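Local coordinates for protein putative Type I topoisomerase (Deinococcus radiodurans, PDB 3M4A) that binds DNA and, as a type IB topoisomerase, probably catalyses the ATP-independent breakage and rejoining of one DNA strand, at residues A134-V138 with D277-T281; L267-V271 with V284-S288. One frame throughout, in Å; residues are numbered along the deposited sequence. Where two conformers were deposited one is given.

Interaction 1. Residues A134-V138 with D277-T281; sequences ARFRV and DLGNT
Arg-135 and Arg-137 make a polar, partly buried contact with the C-terminal end of helix 260-278, within the catalytic core of a type IB topoisomerase. Both arginines follow helix 120-134. Each of the two helices is followed by a residue of positive phi, Arg-135 after one and Gly-279 after the other. Arg-135 forms a two-pronged, side-on salt bridge with Asp-277. Its NE meets OD2 of Asp-277 at 2.9 Å, and its NH2 meets OD1 of Asp-277, also at 2.9 Å. A bend at chi3 (-63°) turns this edge of the guanidinium to the acid. The carboxylate is tilted 43° from the guanidinium plane. With a leucine in place of Arg-135, Asp-277 would probably lose its charge partner here and its carboxylate be freer to turn. Water 1 donates to OD1 of Asp-277 and to O of Ala-134, which also accepts from Lys-181. The CB of Arg-135 packs on CD2 of Leu-278 at 4.0 Å. Arg-137 is extended from CG to NE, which brings its guanidinium to the residues after helix 260-278. Its NE donates to water 3, which also accepts from ND2 of Asn-280. Its NH2 donates to the carbonyl O of Gly-279 at 3.2 Å, from well above the carbonyl plane.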
# COMPACT_ATOMS: atom_id res chain seq x y z
N ALA A 134 2.29 5.94 -4.43
CA ALA A 134 1.49 7.08 -4.90
C ALA A 134 0.05 7.13 -4.40
O ALA A 134 -0.66 8.09 -4.73
CB ALA A 134 1.53 7.14 -6.43
N ARG A 135 -0.37 6.14 -3.63
CA ARG A 135 -1.60 6.24 -2.81
C ARG A 135 -2.85 6.35 -3.69
O ARG A 135 -3.85 7.00 -3.34
CB ARG A 135 -1.48 7.40 -1.82
CG ARG A 135 -0.32 7.22 -0.85
CD ARG A 135 0.08 8.51 -0.13
NE ARG A 135 0.56 9.55 -1.03
CZ ARG A 135 1.83 9.72 -1.38
NH1 ARG A 135 2.78 8.91 -0.93
NH2 ARG A 135 2.16 10.70 -2.20
N PHE A 136 -2.82 5.65 -4.82
CA PHE A 136 -4.00 5.53 -5.68
C PHE A 136 -5.13 4.73 -5.00
O PHE A 136 -4.88 3.85 -4.17
CB PHE A 136 -3.66 4.74 -6.94
CG PHE A 136 -2.95 5.52 -8.03
CD1 PHE A 136 -3.66 6.14 -9.06
CD2 PHE A 136 -1.56 5.54 -8.08
CE1 PHE A 136 -2.99 6.79 -10.08
CE2 PHE A 136 -0.88 6.18 -9.09
CZ PHE A 136 -1.59 6.82 -10.09
N ARG A 137 -6.35 5.04 -5.41
CA ARG A 137 -7.48 4.12 -5.26
C ARG A 137 -7.43 3.10 -6.39
O ARG A 137 -6.94 3.39 -7.48
CB ARG A 137 -8.80 4.89 -5.35
CG ARG A 137 -9.01 5.95 -4.30
CD ARG A 137 -10.31 6.66 -4.61
NE ARG A 137 -10.68 7.72 -3.69
CZ ARG A 137 -10.30 8.99 -3.78
NH1 ARG A 137 -9.47 9.40 -4.73
NH2 ARG A 137 -10.74 9.85 -2.89
N VAL A 138 -7.94 1.89 -6.16
CA VAL A 138 -7.92 0.86 -7.19
C VAL A 138 -8.94 1.13 -8.31
O VAL A 138 -8.66 0.94 -9.49
CB VAL A 138 -8.14 -0.56 -6.58
CG1 VAL A 138 -8.35 -1.58 -7.68
CG2 VAL A 138 -6.95 -0.96 -5.68
N ASP A 277 -3.35 15.43 -2.00
CA ASP A 277 -2.75 14.20 -2.50
C ASP A 277 -3.75 13.05 -2.62
O ASP A 277 -3.78 12.35 -3.63
CB ASP A 277 -1.59 13.82 -1.57
CG ASP A 277 -0.88 12.60 -2.03
OD1 ASP A 277 0.16 12.73 -2.73
OD2 ASP A 277 -1.39 11.51 -1.73
N LEU A 278 -4.57 12.86 -1.59
CA LEU A 278 -5.51 11.72 -1.54
C LEU A 278 -6.80 11.96 -2.32
O LEU A 278 -7.55 11.01 -2.60
CB LEU A 278 -5.87 11.40 -0.09
CG LEU A 278 -4.73 10.86 0.78
CD1 LEU A 278 -5.20 10.66 2.22
CD2 LEU A 278 -4.20 9.53 0.23
N GLY A 279 -7.06 13.21 -2.67
CA GLY A 279 -8.30 13.57 -3.38
C GLY A 279 -9.52 13.46 -2.49
O GLY A 279 -10.60 13.03 -2.93
N ASN A 280 -9.37 13.88 -1.24
CA ASN A 280 -10.42 13.86 -0.22
C ASN A 280 -10.56 15.22 0.42
O ASN A 280 -9.69 16.07 0.28
CB ASN A 280 -10.07 12.86 0.87
CG ASN A 280 -10.29 11.43 0.44
OD1 ASN A 280 -9.36 10.67 0.33
ND2 ASN A 280 -11.54 11.07 0.19
N THR A 281 -11.64 15.40 1.17
CA THR A 281 -11.81 16.63 1.94
C THR A 281 -10.82 16.59 3.11
O THR A 281 -10.44 15.51 3.56
CB THR A 281 -13.25 16.77 2.47
OG1 THR A 281 -13.53 15.75 3.44
CG2 THR A 281 -14.25 16.65 1.31
O HOH W 1 -0.07 10.90 -4.91
O HOH W 2 -5.75 9.54 -4.80
O HOH W 3 -11.51 7.89 -0.52

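Interaction 2. Residues L267-V271 with V284-S288; sequences LVDCV and VTRGS
Arg-286 lays its long side chain across Val-271 and ends beside Leu-267. Its CG stands anti to the backbone N (chi1 -162°), and the chain from there to NE is extended, which carries it out to helix 260-278. The CB comes first, 4.1 Å from CG1 of Val-271. The CG then passes the other methyl of that valine, CG2. The CD makes the closest touch of the aliphatic part, 3.9 Å from CG2 of Val-271. The side chains of Val-271 and Arg-286 cross at about a right angle. The two segments belong to consecutive helices, 260-278 and 282-289, joined by a short loop, so that they form a near-perpendicular helix pair. Their local axes run at 100° to each other and approach to 10.7 Å. Leu-267 and Val-271 lie one turn apart, tied by the backbone bond from N of Val-271 to O of Leu-267, and the arginine reaches from one to the other. At the tip, NH2 of Arg-286 lies 3.9 Å from CD1 of Leu-267. NH1 of Arg-286 is 4.5 Å from CG2 of Val-268, which sits at the guanidinium edge. Phe-295 of helix 292-299 also touches Leu-267, Val-271 and Arg-286. Nearer the loop, Thr-285 sets its methyl CG2 4.0 Å from the carbonyl O of Val-271, while its OG1 is hydrogen-bonded to O of Thr-281.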
# COMPACT_ATOMS: atom_id res chain seq x y z
N LEU A 267 -0.42 21.92 11.46
CA LEU A 267 -1.26 20.73 11.30
C LEU A 267 -2.38 20.98 10.29
O LEU A 267 -2.69 20.10 9.49
CB LEU A 267 -1.83 20.27 12.64
CG LEU A 267 -0.83 19.74 13.67
CD1 LEU A 267 -1.58 19.25 14.90
CD2 LEU A 267 0.04 18.62 13.08
N VAL A 268 -2.99 22.17 10.31
CA VAL A 268 -4.01 22.52 9.31
C VAL A 268 -3.44 22.45 7.90
O VAL A 268 -4.04 21.82 7.02
CB VAL A 268 -4.61 23.94 9.57
CG1 VAL A 268 -5.48 24.40 8.40
CG2 VAL A 268 -5.42 23.92 10.86
N ASP A 269 -2.28 23.06 7.68
CA ASP A 269 -1.61 23.03 6.37
C ASP A 269 -1.29 21.60 5.93
O ASP A 269 -1.44 21.26 4.76
CB ASP A 269 -0.32 23.83 6.39
CG ASP A 269 -0.55 25.33 6.45
OD1 ASP A 269 -1.63 25.81 6.05
OD2 ASP A 269 0.39 26.04 6.87
N CYS A 270 -0.83 20.80 6.88
CA CYS A 270 -0.50 19.39 6.64
C CYS A 270 -1.72 18.61 6.15
O CYS A 270 -1.65 17.92 5.13
CB CYS A 270 0.07 18.77 7.91
SG CYS A 270 0.42 17.01 7.85
N VAL A 271 -2.84 18.73 6.87
CA VAL A 271 -4.07 18.03 6.51
C VAL A 271 -4.52 18.42 5.11
O VAL A 271 -4.93 17.57 4.34
CB VAL A 271 -5.21 18.27 7.54
CG1 VAL A 271 -6.54 17.70 7.03
CG2 VAL A 271 -4.84 17.64 8.88
N VAL A 284 -12.31 14.45 5.98
CA VAL A 284 -12.22 13.01 5.80
C VAL A 284 -10.77 12.54 5.98
O VAL A 284 -10.52 11.46 6.51
CB VAL A 284 -12.76 12.59 4.42
CG1 VAL A 284 -12.42 11.13 4.11
CG2 VAL A 284 -14.28 12.80 4.38
N THR A 285 -9.83 13.38 5.55
CA THR A 285 -8.39 13.04 5.66
C THR A 285 -7.97 12.97 7.13
O THR A 285 -7.35 11.99 7.57
CB THR A 285 -7.54 14.05 4.87
OG1 THR A 285 -7.94 14.02 3.48
CG2 THR A 285 -6.06 13.75 4.99
N ARG A 286 -8.34 14.00 7.89
CA ARG A 286 -8.02 14.04 9.33
C ARG A 286 -8.76 12.93 10.08
O ARG A 286 -8.19 12.28 10.96
CB ARG A 286 -8.36 15.41 9.93
CG ARG A 286 -7.69 15.72 11.29
CD ARG A 286 -7.61 17.22 11.58
NE ARG A 286 -6.70 17.51 12.69
CZ ARG A 286 -6.12 18.69 12.91
NH1 ARG A 286 -6.32 19.73 12.10
NH2 ARG A 286 -5.31 18.84 13.96
N GLY A 287 -10.01 12.69 9.72
CA GLY A 287 -10.85 11.71 10.40
C GLY A 287 -10.54 10.24 10.15
O GLY A 287 -10.69 9.41 11.05
N SER A 288 -10.13 9.90 8.92
CA SER A 288 -10.02 8.50 8.49
C SER A 288 -8.65 8.06 7.96
O SER A 288 -8.41 6.85 7.86
CB SER A 288 -11.06 8.22 7.40
OG SER A 288 -12.38 8.34 7.91

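How the interactions relate
Both interactions use helix 260-278: interaction 1 its C-terminal end, interaction 2 its middle. Interaction 1 spans a long sequence separation, lies nearer the centre of the chain and is mostly polar, with a salt bridge, a bond to one carbonyl, and waters. Interaction 2 joins neighbouring helices farther out. No hydrogen bond crosses it; aliphatic atoms do most of the work, with an exposed arginine laid over buried leucine and valine. The bound DNA is about 14 Å from the nearest atom of interaction 1 and about 28 Å from that of interaction 2. The two meet where CB of Asn-280 packs 3.6 Å from OG1 of Thr-285.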